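Local structure of phospho-2-dehydro-3-deoxyheptonate aldolase (Francisella tularensis, 3TQK) at residues A[56-61]-A[320-325]; A[63-68]-A[314-319]. The protein probably catalyses the condensation of phosphoenolpyruvate with D-erythrose 4-phosphate to DAHP, the first step of the chorismate pathway, and binds manganese. All coordinates share one frame; numbering follows the deposited sequence.

Contact 1: A[56-61]-A[320-325]; sequences GPCSIH and VTDKCV. With MN (manganese (II) ion), chain B.
The imidazole of His-61 carries Val-320 over one face: Val-320 CB sits 4.1 Å from the ring centroid, 17° off the ring normal and displaced toward ND1, a CH-pi contact. The other flat group, the carboxylate of Asp-322, gives its OD2 to the manganese at 2.3 Å. Cys-58 SG is the second ligand from these loops, 2.6 Å from the ion. With SG anti to its own backbone N (chi1 171°), Cys-58 reaches across to 320-325, where the backbone N of Asp-322 donates to SG over 3.4 Å. Asp-322 thus supplies both a metal ligand and a hydrogen bond to its fellow ligand; such an N-H would be expected to favour a thiolate. Cys-58 N also makes a weak hydrogen bond to Cys-324 SG (3.4 Å), and that sulfur packs against Cys-58 CB. Toward His-61, the hydroxyls of Ser-59 and Thr-321 are hydrogen-bonded tip to tip, OG to OG1 2.9 Å. His-266 and Glu-299 complete the protein ligands of the ion, while the carbonyls of Pro-57 and Cys-58 accept hydrogen bonds from Arg-89. The Cys-His-Glu-Asp metal site at the C-terminal mouth of a TIM barrel is characteristic of class-I DAHP synthases.

Contact 2: A[63-68]-A[314-319]; sequences PAAAIE and LTYGQS
One hydrogen bond joins helix 63-80 to the loop before strand 318-319: Tyr-316 OH donates to Glu-68 OE2 over a short 2.5 Å. The phenol does not meet the carboxylate in its own plane but lies above it, 46° out. The carboxylate and ring planes are 33° apart. From the ring's side, OE2 lies at the edge, close to the ring plane. Glu-68 gets there as an extended arm, with CG anti to the backbone N and the chain straight beyond it. Tyr-316 likewise has CG anti to its backbone N (chi1 177°), which sends the ring out from the loop to the helix, so the two side chains cross obliquely and meet at their tips.

The apolar part centres on Ala-65, one helical turn before Glu-68. Its CB touches Tyr-316 CE1 at 3.7 Å, obliquely to the ring, while Tyr-316 OH passes 3.4 Å from Ala-65 CA. The methyl thus meets the ring beside its hydroxyl end.

The backbone part is a type II beta turn from Thr-315 to Gln-318, with Gly-317 at its third position in the positive-phi conformation. Here the two backbones approach most closely, Gly-317 CA lying 5.7 Å from Ala-65 CA.

Beyond the turn, strand 318-319 pairs in parallel with strand 303-306, while on the helix Ala-66 and Ile-67 pack against Leu-126 of helix 116-132.

In the fold
The centres of the two contacts lie about 9 Å apart, and contact 2 is nested within the chain loop that contact 1 closes. Segments 56-61 and 63-68 carry the chain from barrel strand 51-56 into helix 63-80; segments 314-319 and 320-325 lead through strand 318-319 toward helix 327-344. Contact 1 brings the loop after the first barrel strand against the connection that follows the last, 293-299; contact 2 sets the start of helix 63-80 against the same connection. They touch directly, with Ile-60 CD1 against Ala-66 CB (3.7 Å) and Cys-324 SG against Ser-319 CB (3.8 Å). Contact 1 is buried at the manganese, whereas contact 2 lies farther out, partly exposed, continuing the same junction toward the surface.

Contact 1: A[56-61]-A[320-325]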
loop_
_atom_site.group_PDB
_atom_site.type_symbol
_atom_site.label_atom_id
_atom_site.label_comp_id
_atom_site.label_asym_id
_atom_site.label_seq_id
_atom_site.Cartn_x
_atom_site.Cartn_y
_atom_site.Cartn_z
ATOM N N GLY A 56 -13.251 -20.316 -4.501
ATOM C CA GLY A 56 -12.800 -21.007 -3.311
ATOM C C GLY A 56 -13.167 -20.250 -2.062
ATOM O O GLY A 56 -13.940 -19.294 -2.126
ATOM N N PRO A 57 -12.632 -20.691 -0.914
ATOM C CA PRO A 57 -12.892 -20.074 0.387
ATOM C C PRO A 57 -12.442 -18.622 0.455
ATOM O O PRO A 57 -11.491 -18.239 -0.230
ATOM C CB PRO A 57 -12.055 -20.924 1.339
ATOM C CG PRO A 57 -11.935 -22.240 0.660
ATOM C CD PRO A 57 -11.832 -21.921 -0.784
ATOM N N CYS A 58 -13.119 -17.827 1.282
ATOM C CA CYS A 58 -12.719 -16.432 1.489
ATOM C C CYS A 58 -11.237 -16.389 1.850
ATOM O O CYS A 58 -10.456 -15.688 1.210
ATOM C CB CYS A 58 -13.561 -15.765 2.588
ATOM S SG CYS A 58 -12.948 -14.108 3.073
ATOM N N SER A 59 -10.869 -17.167 2.868
ATOM C CA SER A 59 -9.482 -17.287 3.310
ATOM C C SER A 59 -9.270 -18.690 3.872
ATOM O O SER A 59 -10.197 -19.283 4.418
ATOM C CB SER A 59 -9.198 -16.263 4.403
ATOM O OG SER A 59 -10.002 -16.554 5.546
ATOM N N ILE A 60 -8.060 -19.224 3.724
ATOM C CA ILE A 60 -7.767 -20.551 4.256
ATOM C C ILE A 60 -7.466 -20.435 5.759
ATOM O O ILE A 60 -6.720 -19.546 6.196
ATOM C CB ILE A 60 -6.585 -21.220 3.518
ATOM C CG1 ILE A 60 -6.887 -21.361 2.006
ATOM C CG2 ILE A 60 -6.228 -22.581 4.153
ATOM C CD1 ILE A 60 -7.982 -22.354 1.632
ATOM N N HIS A 61 -8.099 -21.299 6.545
ATOM C CA HIS A 61 -7.758 -21.481 7.956
ATOM C C HIS A 61 -7.567 -22.954 8.320
ATOM O O HIS A 61 -7.042 -23.253 9.385
ATOM C CB HIS A 61 -8.814 -20.821 8.855
ATOM C CG HIS A 61 -10.047 -21.640 9.065
ATOM N ND1 HIS A 61 -11.119 -21.612 8.200
ATOM C CD2 HIS A 61 -10.387 -22.497 10.060
ATOM C CE1 HIS A 61 -12.060 -22.427 8.646
ATOM N NE2 HIS A 61 -11.644 -22.973 9.773
ATOM N N VAL A 320 -14.383 -18.822 8.308
ATOM C CA VAL A 320 -14.094 -18.123 9.545
ATOM C C VAL A 320 -13.981 -16.608 9.300
ATOM O O VAL A 320 -13.843 -15.833 10.246
ATOM C CB VAL A 320 -12.793 -18.698 10.153
ATOM C CG1 VAL A 320 -11.669 -17.660 10.152
ATOM C CG2 VAL A 320 -13.063 -19.309 11.518
ATOM N N THR A 321 -14.037 -16.207 8.026
ATOM C CA THR A 321 -14.036 -14.798 7.623
ATOM C C THR A 321 -15.346 -14.483 6.867
ATOM O O THR A 321 -16.427 -14.597 7.451
ATOM C CB THR A 321 -12.755 -14.431 6.796
ATOM O OG1 THR A 321 -12.594 -15.336 5.694
ATOM C CG2 THR A 321 -11.518 -14.490 7.671
ATOM N N ASP A 322 -15.271 -14.110 5.586
ATOM C CA ASP A 322 -16.475 -13.687 4.853
ATOM C C ASP A 322 -17.397 -14.878 4.555
ATOM O O ASP A 322 -16.964 -16.033 4.512
ATOM C CB ASP A 322 -16.130 -12.954 3.541
ATOM C CG ASP A 322 -15.418 -11.594 3.763
ATOM O OD1 ASP A 322 -15.670 -10.912 4.788
ATOM O OD2 ASP A 322 -14.629 -11.203 2.878
ATOM N N LYS A 323 -18.673 -14.574 4.358
ATOM C CA LYS A 323 -19.670 -15.591 4.052
ATOM C C LYS A 323 -19.441 -16.160 2.653
ATOM O O LYS A 323 -19.246 -15.413 1.693
ATOM C CB LYS A 323 -21.084 -15.007 4.192
ATOM C CG LYS A 323 -21.464 -14.680 5.647
ATOM C CD LYS A 323 -22.755 -13.849 5.782
ATOM C CE LYS A 323 -23.115 -13.636 7.258
ATOM N NZ LYS A 323 -24.063 -12.512 7.486
ATOM N N CYS A 324 -19.436 -17.486 2.558
ATOM C CA CYS A 324 -19.249 -18.190 1.297
ATOM C C CYS A 324 -20.498 -18.997 0.958
ATOM O O CYS A 324 -21.231 -19.432 1.856
ATOM C CB CYS A 324 -18.063 -19.148 1.409
ATOM S SG CYS A 324 -16.463 -18.361 1.761
ATOM N N VAL A 325 -20.734 -19.207 -0.337
ATOM C CA VAL A 325 -21.751 -20.167 -0.780
ATOM C C VAL A 325 -21.231 -21.597 -0.586
ATOM O O VAL A 325 -20.024 -21.823 -0.553
ATOM C CB VAL A 325 -22.184 -19.939 -2.252
ATOM C CG1 VAL A 325 -22.721 -18.530 -2.431
ATOM C CG2 VAL A 325 -21.029 -20.198 -3.228
HETATM MN MN MN B . -13.363 -12.319 1.273
#

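Contact 2: A[63-68]-A[314-319]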
loop_
_atom_site.group_PDB
_atom_site.type_symbol
_atom_site.label_atom_id
_atom_site.label_comp_id
_atom_site.label_asym_id
_atom_site.label_seq_id
_atom_site.Cartn_x
_atom_site.Cartn_y
_atom_site.Cartn_z
ATOM N N PRO A 63 -6.140 -26.302 6.312
ATOM C CA PRO A 63 -5.560 -26.890 5.090
ATOM C C PRO A 63 -6.157 -28.252 4.719
ATOM O O PRO A 63 -6.293 -28.541 3.533
ATOM C CB PRO A 63 -4.073 -27.037 5.435
ATOM C CG PRO A 63 -3.845 -26.104 6.601
ATOM C CD PRO A 63 -5.122 -26.070 7.356
ATOM N N ALA A 64 -6.506 -29.066 5.718
ATOM C CA ALA A 64 -7.184 -30.334 5.469
ATOM C C ALA A 64 -8.562 -30.126 4.837
ATOM O O ALA A 64 -8.951 -30.867 3.927
ATOM C CB ALA A 64 -7.311 -31.164 6.760
ATOM N N ALA A 65 -9.309 -29.139 5.326
ATOM C CA ALA A 65 -10.602 -28.807 4.721
ATOM C C ALA A 65 -10.394 -28.264 3.301
ATOM O O ALA A 65 -11.171 -28.560 2.406
ATOM C CB ALA A 65 -11.363 -27.812 5.580
ATOM N N ALA A 66 -9.326 -27.498 3.100
ATOM C CA ALA A 66 -8.971 -26.999 1.773
ATOM C C ALA A 66 -8.697 -28.132 0.767
ATOM O O ALA A 66 -9.128 -28.069 -0.384
ATOM C CB ALA A 66 -7.772 -26.065 1.867
ATOM N N ILE A 67 -7.979 -29.161 1.198
ATOM C CA ILE A 67 -7.740 -30.331 0.357
ATOM C C ILE A 67 -9.069 -31.019 0.003
ATOM O O ILE A 67 -9.326 -31.309 -1.172
ATOM C CB ILE A 67 -6.775 -31.340 1.041
ATOM C CG1 ILE A 67 -5.343 -30.775 1.095
ATOM C CG2 ILE A 67 -6.806 -32.702 0.332
ATOM C CD1 ILE A 67 -4.648 -30.695 -0.244
ATOM N N GLU A 68 -9.923 -31.264 0.995
ATOM C CA GLU A 68 -11.221 -31.869 0.689
ATOM C C GLU A 68 -12.030 -31.037 -0.306
ATOM O O GLU A 68 -12.611 -31.590 -1.235
ATOM C CB GLU A 68 -12.050 -32.120 1.942
ATOM C CG GLU A 68 -13.298 -32.963 1.671
ATOM C CD GLU A 68 -14.135 -33.196 2.911
ATOM O OE1 GLU A 68 -15.372 -33.265 2.778
ATOM O OE2 GLU A 68 -13.561 -33.302 4.015
ATOM N N LEU A 314 -14.988 -25.145 16.306
ATOM C CA LEU A 314 -15.326 -24.596 14.994
ATOM C C LEU A 314 -16.074 -25.622 14.141
ATOM O O LEU A 314 -15.759 -26.812 14.173
ATOM C CB LEU A 314 -14.062 -24.144 14.246
ATOM C CG LEU A 314 -13.405 -22.851 14.740
ATOM C CD1 LEU A 314 -11.972 -22.740 14.244
ATOM C CD2 LEU A 314 -14.229 -21.643 14.322
ATOM N N THR A 315 -17.070 -25.146 13.390
ATOM C CA THR A 315 -17.746 -25.955 12.375
ATOM C C THR A 315 -16.741 -26.259 11.257
ATOM O O THR A 315 -16.102 -25.347 10.731
ATOM C CB THR A 315 -18.981 -25.220 11.775
ATOM O OG1 THR A 315 -19.942 -24.950 12.804
ATOM C CG2 THR A 315 -19.644 -26.056 10.678
ATOM N N TYR A 316 -16.587 -27.543 10.932
ATOM C CA TYR A 316 -15.706 -27.971 9.849
ATOM C C TYR A 316 -16.210 -27.422 8.516
ATOM O O TYR A 316 -17.419 -27.390 8.259
ATOM C CB TYR A 316 -15.615 -29.505 9.790
ATOM C CG TYR A 316 -14.770 -30.051 8.645
ATOM C CD1 TYR A 316 -13.375 -30.062 8.716
ATOM C CD2 TYR A 316 -15.370 -30.567 7.495
ATOM C CE1 TYR A 316 -12.596 -30.567 7.665
ATOM C CE2 TYR A 316 -14.606 -31.070 6.445
ATOM C CZ TYR A 316 -13.220 -31.070 6.535
ATOM O OH TYR A 316 -12.474 -31.583 5.499
ATOM N N GLY A 317 -15.269 -26.959 7.697
ATOM C CA GLY A 317 -15.556 -26.536 6.329
ATOM C C GLY A 317 -16.351 -25.248 6.160
ATOM O O GLY A 317 -16.790 -24.944 5.049
ATOM N N GLN A 318 -16.547 -24.491 7.242
ATOM C CA GLN A 318 -17.272 -23.223 7.157
ATOM C C GLN A 318 -16.328 -22.025 7.320
ATOM O O GLN A 318 -15.426 -22.044 8.165
ATOM C CB GLN A 318 -18.369 -23.170 8.206
ATOM C CG GLN A 318 -19.361 -22.054 7.971
ATOM C CD GLN A 318 -20.378 -21.954 9.077
ATOM O OE1 GLN A 318 -20.032 -22.019 10.253
ATOM N NE2 GLN A 318 -21.641 -21.789 8.707
ATOM N N SER A 319 -16.546 -20.984 6.520
ATOM C CA SER A 319 -15.675 -19.815 6.551
ATOM C C SER A 319 -15.599 -19.201 7.942
ATOM O O SER A 319 -16.596 -19.079 8.646
ATOM C CB SER A 319 -16.136 -18.739 5.572
ATOM O OG SER A 319 -15.250 -17.630 5.602
#